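Local atomic coordinates of hypothetical protein (Pseudomonas putida, PDB entry 2HLJ), a protein that probably acts on acyl-CoA thioesters, perhaps as a betainyl-CoA thiolase, and has the hotdog fold of thioesterases. Residues A4-W16 against L30-R42. Numbering follows the deposited sequence.
Sequences ALITYRTTVQEDW and LIFSYATDALMDR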
ATOM      1  N   ALA A   4     -16.439  13.450 -12.131  1.00 20.37           N
ATOM      2  CA  ALA A   4     -15.084  13.106 -11.755  1.00 19.67           C
ATOM      3  C   ALA A   4     -14.375  12.210 -12.776  1.00 19.47           C
ATOM      4  O   ALA A   4     -15.002  11.445 -13.501  1.00 20.97           O
ATOM      5  CB  ALA A   4     -15.115  12.391 -10.453  1.00 22.70           C
ATOM      6  N   LEU A   5     -13.046  12.277 -12.784  1.00 19.75           N
ATOM      7  CA  LEU A   5     -12.249  11.385 -13.594  1.00 19.13           C
ATOM      8  C   LEU A   5     -12.248   9.963 -13.007  1.00 20.84           C
ATOM      9  O   LEU A   5     -11.773   9.765 -11.899  1.00 22.22           O
ATOM     10  CB  LEU A   5     -10.808  11.915 -13.698  1.00 19.66           C
ATOM     11  CG  LEU A   5      -9.845  11.070 -14.553  1.00 20.89           C
ATOM     12  CD1 LEU A   5     -10.255  11.021 -16.044  1.00 24.31           C
ATOM     13  CD2 LEU A   5      -8.437  11.582 -14.425  1.00 18.95           C
ATOM     14  N   ILE A   6     -12.768   8.998 -13.771  1.00 18.85           N
ATOM     15  CA  ILE A   6     -12.664   7.569 -13.458  1.00 20.53           C
ATOM     16  C   ILE A   6     -11.551   6.947 -14.319  1.00 19.74           C
ATOM     17  O   ILE A   6     -11.557   7.056 -15.528  1.00 19.39           O
ATOM     18  CB  ILE A   6     -14.011   6.841 -13.675  1.00 23.60           C
ATOM     19  CG1 ILE A   6     -15.053   7.409 -12.723  1.00 22.95           C
ATOM     20  CG2 ILE A   6     -13.878   5.337 -13.447  1.00 16.33           C
ATOM     21  CD1 ILE A   6     -16.436   6.915 -12.947  1.00 22.64           C
ATOM     22  N   THR A   7     -10.581   6.307 -13.677  1.00 21.16           N
ATOM     23  CA  THR A   7      -9.399   5.805 -14.361  1.00 21.09           C
ATOM     24  C   THR A   7      -9.398   4.292 -14.525  1.00 22.24           C
ATOM     25  O   THR A   7      -8.690   3.733 -15.397  1.00 21.04           O
ATOM     26  CB  THR A   7      -8.158   6.240 -13.608  1.00 20.22           C
ATOM     27  OG1 THR A   7      -8.385   6.108 -12.219  1.00 16.94           O
ATOM     28  CG2 THR A   7      -7.895   7.675 -13.883  1.00 22.61           C
ATOM     29  N   TYR A   8     -10.203   3.615 -13.712  1.00 20.35           N
ATOM     30  CA  TYR A   8     -10.141   2.156 -13.661  1.00 19.77           C
ATOM     31  C   TYR A   8     -11.402   1.595 -13.057  1.00 17.47           C
ATOM     32  O   TYR A   8     -11.926   2.152 -12.112  1.00 19.32           O
ATOM     33  CB  TYR A   8      -8.878   1.681 -12.904  1.00 18.18           C
ATOM     34  CG  TYR A   8      -8.587   0.207 -13.094  1.00 20.00           C
ATOM     35  CD1 TYR A   8      -8.075  -0.249 -14.287  1.00 24.72           C
ATOM     36  CD2 TYR A   8      -8.860  -0.727 -12.096  1.00 22.29           C
ATOM     37  CE1 TYR A   8      -7.805  -1.580 -14.489  1.00 29.81           C
ATOM     38  CE2 TYR A   8      -8.602  -2.080 -12.296  1.00 28.14           C
ATOM     39  CZ  TYR A   8      -8.068  -2.495 -13.500  1.00 28.49           C
ATOM     40  OH  TYR A   8      -7.787  -3.833 -13.765  1.00 30.02           O
ATOM     41  N   ARG A   9     -11.909   0.513 -13.645  1.00 20.07           N
ATOM     42  CA  ARG A   9     -13.050  -0.229 -13.099  1.00 23.91           C
ATOM     43  C   ARG A   9     -12.752  -1.694 -13.130  1.00 24.14           C
ATOM     44  O   ARG A   9     -12.150  -2.183 -14.096  1.00 22.66           O
ATOM     45  CB  ARG A   9     -14.303  -0.060 -13.953  1.00 24.58           C
ATOM     46  CG  ARG A   9     -14.691   1.339 -14.294  1.00 31.28           C
ATOM     47  CD  ARG A   9     -15.896   1.291 -15.246  1.00 31.85           C
ATOM     48  NE  ARG A   9     -16.410   2.610 -15.575  1.00 35.17           N
ATOM     49  CZ  ARG A   9     -17.238   3.317 -14.800  1.00 46.14           C
ATOM     50  NH1 ARG A   9     -17.661   2.850 -13.617  1.00 42.64           N
ATOM     51  NH2 ARG A   9     -17.650   4.516 -15.214  1.00 53.00           N
ATOM     52  N   THR A  10     -13.207  -2.415 -12.097  1.00 21.31           N
ATOM     53  CA  THR A  10     -13.028  -3.863 -12.059  1.00 20.32           C
ATOM     54  C   THR A  10     -14.053  -4.476 -11.094  1.00 20.94           C
ATOM     55  O   THR A  10     -14.786  -3.760 -10.399  1.00 22.44           O
ATOM     56  CB  THR A  10     -11.543  -4.286 -11.697  1.00 21.82           C
ATOM     57  OG1 THR A  10     -11.339  -5.681 -11.933  1.00 24.71           O
ATOM     58  CG2 THR A  10     -11.184  -3.977 -10.251  1.00 24.97           C
ATOM     59  N   THR A  11     -14.155  -5.794 -11.142  1.00 23.55           N
ATOM     60  CA  THR A  11     -14.980  -6.577 -10.214  1.00 24.42           C
ATOM     61  C   THR A  11     -14.010  -7.343  -9.310  1.00 25.06           C
ATOM     62  O   THR A  11     -13.066  -7.953  -9.799  1.00 25.10           O
ATOM     63  CB  THR A  11     -15.951  -7.495 -10.996  1.00 23.72           C
ATOM     64  OG1 THR A  11     -16.866  -6.684 -11.731  1.00 27.83           O
ATOM     65  CG2 THR A  11     -16.777  -8.371 -10.088  1.00 20.45           C
ATOM     66  N   VAL A  12     -14.206  -7.273  -7.989  1.00 24.23           N
ATOM     67  CA  VAL A  12     -13.347  -8.012  -7.049  1.00 21.50           C
ATOM     68  C   VAL A  12     -13.464  -9.518  -7.275  1.00 23.33           C
ATOM     69  O   VAL A  12     -14.542 -10.095  -7.127  1.00 18.51           O
ATOM     70  CB  VAL A  12     -13.692  -7.704  -5.619  1.00 22.18           C
ATOM     71  CG1 VAL A  12     -12.899  -8.586  -4.626  1.00 22.10           C
ATOM     72  CG2 VAL A  12     -13.500  -6.192  -5.350  1.00 18.25           C
ATOM     73  N   GLN A  13     -12.313 -10.136  -7.540  1.00 23.23           N
ATOM     74  CA  GLN A  13     -12.211 -11.543  -7.918  1.00 24.40           C
ATOM     75  C   GLN A  13     -11.842 -12.376  -6.684  1.00 21.78           C
ATOM     76  O   GLN A  13     -11.346 -11.843  -5.710  1.00 21.48           O
ATOM     77  CB  GLN A  13     -11.147 -11.722  -9.032  1.00 28.40           C
ATOM     78  CG  GLN A  13     -10.114 -10.559  -9.218  1.00 32.61           C
ATOM     79  CD  GLN A  13      -9.202 -10.759 -10.443  1.00 30.58           C
ATOM     80  OE1 GLN A  13      -9.302 -10.037 -11.443  1.00 41.81           O
ATOM     81  NE2 GLN A  13      -8.311 -11.726 -10.358  1.00 30.02           N
ATOM     82  N   GLU A  14     -12.108 -13.677  -6.748  1.00 19.54           N
ATOM     83  CA  GLU A  14     -11.852 -14.585  -5.653  1.00 23.43           C
ATOM     84  C   GLU A  14     -10.378 -14.663  -5.265  1.00 20.75           C
ATOM     85  O   GLU A  14     -10.087 -14.954  -4.122  1.00 22.17           O
ATOM     86  CB  GLU A  14     -12.356 -15.977  -5.978  1.00 24.65           C
ATOM     87  CG  GLU A  14     -12.557 -16.851  -4.752  1.00 29.89           C
ATOM     88  CD  GLU A  14     -13.355 -18.137  -5.041  1.00 32.37           C
ATOM     89  OE1 GLU A  14     -14.003 -18.235  -6.110  1.00 36.89           O
ATOM     90  OE2 GLU A  14     -13.326 -19.036  -4.173  1.00 42.74           O
ATOM     91  N   ASP A  15      -9.448 -14.360  -6.168  1.00 22.05           N
ATOM     92  CA  ASP A  15      -8.036 -14.433  -5.752  1.00 26.05           C
ATOM     93  C   ASP A  15      -7.529 -13.165  -5.080  1.00 22.42           C
ATOM     94  O   ASP A  15      -6.354 -13.097  -4.694  1.00 21.18           O
ATOM     95  CB  ASP A  15      -7.092 -14.920  -6.863  1.00 27.68           C
ATOM     96  CG  ASP A  15      -7.165 -14.089  -8.102  1.00 34.19           C
ATOM     97  OD1 ASP A  15      -7.969 -13.132  -8.138  1.00 41.85           O
ATOM     98  OD2 ASP A  15      -6.429 -14.434  -9.057  1.00 43.08           O
ATOM     99  N   TRP A  16      -8.421 -12.202  -4.873  1.00 22.01           N
ATOM    100  CA  TRP A  16      -8.105 -11.009  -4.079  1.00 19.57           C
ATOM    101  C   TRP A  16      -8.687 -10.949  -2.669  1.00 19.33           C
ATOM    102  O   TRP A  16      -8.451  -9.970  -1.928  1.00 18.13           O
ATOM    103  CB  TRP A  16      -8.568  -9.765  -4.823  1.00 21.83           C
ATOM    104  CG  TRP A  16      -7.806  -9.475  -6.068  1.00 17.65           C
ATOM    105  CD1 TRP A  16      -6.688 -10.115  -6.525  1.00 22.12           C
ATOM    106  CD2 TRP A  16      -8.082  -8.447  -6.991  1.00 19.80           C
ATOM    107  NE1 TRP A  16      -6.269  -9.554  -7.668  1.00 21.32           N
ATOM    108  CE2 TRP A  16      -7.093  -8.509  -7.983  1.00 19.65           C
ATOM    109  CE3 TRP A  16      -9.071  -7.462  -7.078  1.00 23.87           C
ATOM    110  CZ2 TRP A  16      -7.076  -7.647  -9.080  1.00 25.97           C
ATOM    111  CZ3 TRP A  16      -9.050  -6.603  -8.160  1.00 23.55           C
ATOM    112  CH2 TRP A  16      -8.055  -6.697  -9.145  1.00 27.69           C
ATOM    113  N   LEU A  30      -3.311  -2.627  -5.375  1.00 16.29           N
ATOM    114  CA  LEU A  30      -3.184  -3.116  -6.737  1.00 13.47           C
ATOM    115  C   LEU A  30      -4.153  -2.445  -7.707  1.00 18.50           C
ATOM    116  O   LEU A  30      -3.766  -2.052  -8.829  1.00 19.23           O
ATOM    117  CB  LEU A  30      -3.344  -4.656  -6.808  1.00 16.25           C
ATOM    118  CG  LEU A  30      -3.087  -5.227  -8.193  1.00 15.37           C
ATOM    119  CD1 LEU A  30      -1.681  -4.899  -8.676  1.00 15.20           C
ATOM    120  CD2 LEU A  30      -3.349  -6.745  -8.262  1.00 17.77           C
ATOM    121  N   ILE A  31      -5.414  -2.337  -7.298  1.00 17.56           N
ATOM    122  CA  ILE A  31      -6.442  -1.653  -8.097  1.00 17.53           C
ATOM    123  C   ILE A  31      -6.021  -0.214  -8.341  1.00 16.07           C
ATOM    124  O   ILE A  31      -6.078   0.277  -9.459  1.00 18.42           O
ATOM    125  CB  ILE A  31      -7.822  -1.682  -7.378  1.00 16.32           C
ATOM    126  CG1 ILE A  31      -8.362  -3.097  -7.297  1.00 19.02           C
ATOM    127  CG2 ILE A  31      -8.805  -0.706  -8.023  1.00 21.09           C
ATOM    128  CD1 ILE A  31      -9.415  -3.248  -6.232  1.00 19.99           C
ATOM    129  N   PHE A  32      -5.545   0.471  -7.307  1.00 17.45           N
ATOM    130  CA  PHE A  32      -4.992   1.806  -7.530  1.00 17.35           C
ATOM    131  C   PHE A  32      -3.756   1.855  -8.467  1.00 19.17           C
ATOM    132  O   PHE A  32      -3.614   2.805  -9.251  1.00 20.20           O
ATOM    133  CB  PHE A  32      -4.666   2.506  -6.196  1.00 16.83           C
ATOM    134  CG  PHE A  32      -5.852   2.796  -5.313  1.00 20.17           C
ATOM    135  CD1 PHE A  32      -7.109   3.103  -5.820  1.00 17.89           C
ATOM    136  CD2 PHE A  32      -5.659   2.904  -3.927  1.00 19.72           C
ATOM    137  CE1 PHE A  32      -8.159   3.426  -4.968  1.00 17.46           C
ATOM    138  CE2 PHE A  32      -6.708   3.149  -3.084  1.00 10.75           C
ATOM    139  CZ  PHE A  32      -7.954   3.453  -3.592  1.00 14.49           C
ATOM    140  N   SER A  33      -2.888   0.840  -8.424  1.00 19.98           N
ATOM    141  CA  SER A  33      -1.696   0.760  -9.322  1.00 18.56           C
ATOM    142  C   SER A  33      -2.118   0.682 -10.779  1.00 18.45           C
ATOM    143  O   SER A  33      -1.528   1.322 -11.649  1.00 18.26           O
ATOM    144  CB  SER A  33      -0.821  -0.474  -8.995  1.00 17.06           C
ATOM    145  OG  SER A  33       0.540  -0.341  -9.436  1.00 18.97           O
ATOM    146  N   TYR A  34      -3.108  -0.149 -11.035  1.00 20.06           N
ATOM    147  CA  TYR A  34      -3.677  -0.273 -12.358  1.00 20.61           C
ATOM    148  C   TYR A  34      -4.298   1.049 -12.777  1.00 19.61           C
ATOM    149  O   TYR A  34      -4.194   1.427 -13.916  1.00 16.68           O
ATOM    150  CB  TYR A  34      -4.724  -1.357 -12.404  1.00 20.77           C
ATOM    151  CG  TYR A  34      -4.223  -2.780 -12.241  1.00 22.00           C
ATOM    152  CD1 TYR A  34      -2.930  -3.158 -12.615  1.00 24.53           C
ATOM    153  CD2 TYR A  34      -5.074  -3.761 -11.770  1.00 27.06           C
ATOM    154  CE1 TYR A  34      -2.497  -4.476 -12.469  1.00 23.49           C
ATOM    155  CE2 TYR A  34      -4.663  -5.072 -11.650  1.00 25.38           C
ATOM    156  CZ  TYR A  34      -3.378  -5.431 -11.989  1.00 26.97           C
ATOM    157  OH  TYR A  34      -2.983  -6.753 -11.841  1.00 26.09           O
ATOM    158  N   ALA A  35      -4.906   1.750 -11.834  1.00 19.68           N
ATOM    159  CA  ALA A  35      -5.450   3.088 -12.095  1.00 23.25           C
ATOM    160  C   ALA A  35      -4.354   4.075 -12.504  1.00 22.32           C
ATOM    161  O   ALA A  35      -4.558   4.893 -13.415  1.00 22.51           O
ATOM    162  CB  ALA A  35      -6.196   3.619 -10.880  1.00 22.77           C
ATOM    163  N   THR A  36      -3.213   4.032 -11.805  1.00 22.17           N
ATOM    164  CA  THR A  36      -2.038   4.864 -12.151  1.00 19.02           C
ATOM    165  C   THR A  36      -1.568   4.540 -13.569  1.00 19.54           C
ATOM    166  O   THR A  36      -1.313   5.433 -14.372  1.00 20.28           O
ATOM    167  CB  THR A  36      -0.888   4.627 -11.164  1.00 19.23           C
ATOM    168  OG1 THR A  36      -1.277   5.013  -9.841  1.00 18.94           O
ATOM    169  CG2 THR A  36       0.372   5.417 -11.570  1.00 24.02           C
ATOM    170  N   ASP A  37      -1.525   3.254 -13.913  1.00 20.26           N
ATOM    171  CA  ASP A  37      -1.128   2.866 -15.270  1.00 18.69           C
ATOM    172  C   ASP A  37      -2.089   3.436 -16.355  1.00 18.54           C
ATOM    173  O   ASP A  37      -1.676   3.950 -17.403  1.00 15.82           O
ATOM    174  CB  ASP A  37      -1.029   1.350 -15.406  1.00 17.14           C
ATOM    175  CG  ASP A  37       0.043   0.729 -14.512  1.00 25.77           C
ATOM    176  OD1 ASP A  37       0.852   1.446 -13.882  1.00 25.43           O
ATOM    177  OD2 ASP A  37       0.053  -0.511 -14.421  1.00 26.28           O
ATOM    178  N   ALA A  38      -3.370   3.302 -16.110  1.00 21.13           N
ATOM    179  CA  ALA A  38      -4.391   3.848 -16.987  1.00 20.80           C
ATOM    180  C   ALA A  38      -4.324   5.370 -17.094  1.00 19.35           C
ATOM    181  O   ALA A  38      -4.589   5.917 -18.148  1.00 21.88           O
ATOM    182  CB  ALA A  38      -5.783   3.412 -16.497  1.00 23.69           C
ATOM    183  N   LEU A  39      -3.989   6.054 -16.017  1.00 19.84           N
ATOM    184  CA  LEU A  39      -3.792   7.492 -16.084  1.00 19.48           C
ATOM    185  C   LEU A  39      -2.628   7.840 -17.033  1.00 20.15           C
ATOM    186  O   LEU A  39      -2.712   8.794 -17.803  1.00 19.48           O
ATOM    187  CB  LEU A  39      -3.520   8.054 -14.699  1.00 18.66           C
ATOM    188  CG  LEU A  39      -3.408   9.571 -14.629  1.00 21.68           C
ATOM    189  CD1 LEU A  39      -4.689  10.288 -15.049  1.00 26.30           C
ATOM    190  CD2 LEU A  39      -2.946   9.997 -13.265  1.00 26.09           C
HETATM  191  N   MSE A  40      -1.562   7.050 -16.994  1.00 19.31           N
HETATM  192  CA  MSE A  40      -0.431   7.272 -17.882  1.00 20.77           C
HETATM  193  C   MSE A  40      -0.793   6.958 -19.330  1.00 21.59           C
HETATM  194  O   MSE A  40      -0.391   7.705 -20.237  1.00 17.66           O
HETATM  195  CB  MSE A  40       0.820   6.508 -17.420  1.00 22.82           C
HETATM  196  CG  MSE A  40       1.401   6.977 -16.103  1.00 25.55           C
HETATM  197 SE   MSE A  40       1.503   8.915 -15.944  0.75 39.71          SE
HETATM  198  CE  MSE A  40       0.182   9.228 -14.568  1.00 40.91           C
ATOM    199  N   ASP A  41      -1.583   5.912 -19.567  1.00 22.95           N
ATOM    200  CA  ASP A  41      -2.150   5.714 -20.918  1.00 23.46           C
ATOM    201  C   ASP A  41      -2.971   6.914 -21.408  1.00 23.61           C
ATOM    202  O   ASP A  41      -2.887   7.308 -22.573  1.00 24.58           O
ATOM    203  CB  ASP A  41      -3.060   4.492 -20.996  1.00 24.55           C
ATOM    204  CG  ASP A  41      -2.313   3.200 -20.946  1.00 29.87           C
ATOM    205  OD1 ASP A  41      -1.109   3.180 -21.332  1.00 31.93           O
ATOM    206  OD2 ASP A  41      -2.942   2.196 -20.507  1.00 33.16           O
ATOM    207  N   ARG A  42      -3.758   7.497 -20.526  1.00 24.78           N
ATOM    208  CA  ARG A  42      -4.599   8.630 -20.913  1.00 27.21           C
ATOM    209  C   ARG A  42      -3.781   9.829 -21.334  1.00 27.34           C
ATOM    210  O   ARG A  42      -4.150  10.528 -22.281  1.00 26.67           O
ATOM    211  CB  ARG A  42      -5.501   9.076 -19.756  1.00 29.10           C
ATOM    212  CG  ARG A  42      -6.655   8.196 -19.470  1.00 34.19           C
ATOM    213  CD  ARG A  42      -7.486   8.869 -18.402  1.00 41.68           C
ATOM    214  NE  ARG A  42      -8.691   8.116 -18.066  1.00 38.15           N
ATOM    215  CZ  ARG A  42      -9.919   8.453 -18.450  1.00 35.70           C
ATOM    216  NH1 ARG A  42     -10.148   9.554 -19.159  1.00 25.56           N
ATOM    217  NH2 ARG A  42     -10.924   7.685 -18.093  1.00 34.84           N
TER
HETATM  218  O   HOH W   1      -8.253   5.589 -17.482  1.00 23.76           O
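Tyr8 reaches out from strand 6-11 and lays its ring along helix 25-43, with CG anti to the backbone N (chi1 -167°). Tyr34 CB stands over the centre of one ring face, 3.7 Å from the Tyr8 centroid, in a CH-pi contact. The two tyrosines run side by side in the same direction, their planes inclined at 50°, and Tyr8 OH passes 3.4 Å from Tyr34 CD2. Tyr8 CD2 packs on Ile31 CG2, and at the root of the side chain Tyr8 CB packs on Ala35, consistent with the close approach of strand and helix here. With an alanine at this position, Tyr34 CB would probably lose the ring it lies on, and a gap would be likely to open beside Ile31.

In the hotdog fold, a long helix lies against a curved antiparallel sheet; strand 6-11, outermost in this chain's sheet and hydrogen-bonded to strand 75-85, runs at 134° to helix segment 30-42. Beyond the strand, Trp16 brings CZ3 to 3.7 Å from Ile31 CG1, while its CZ2 packs on Leu30 CD2; Phe27 stacks on the indole. At the other end, Leu5 CD2 meets Leu39 CD1, the side chains crossing at about a right angle.

Arg42 meets both apolar and polar groups. Leu5 CD1 lies over one guanidinium face, offset toward the rim, 3.4 Å from Arg42 NH1, and Ile6 O is 2.7 Å from Arg42 NH2. One water donates to Thr7 O (2.8 Å) and accepts from Arg42 NE (2.6 Å), bridging strand and helix. Thr7 OG1 hydrogen-bonds to Thr80 OG1 on strand 75-85.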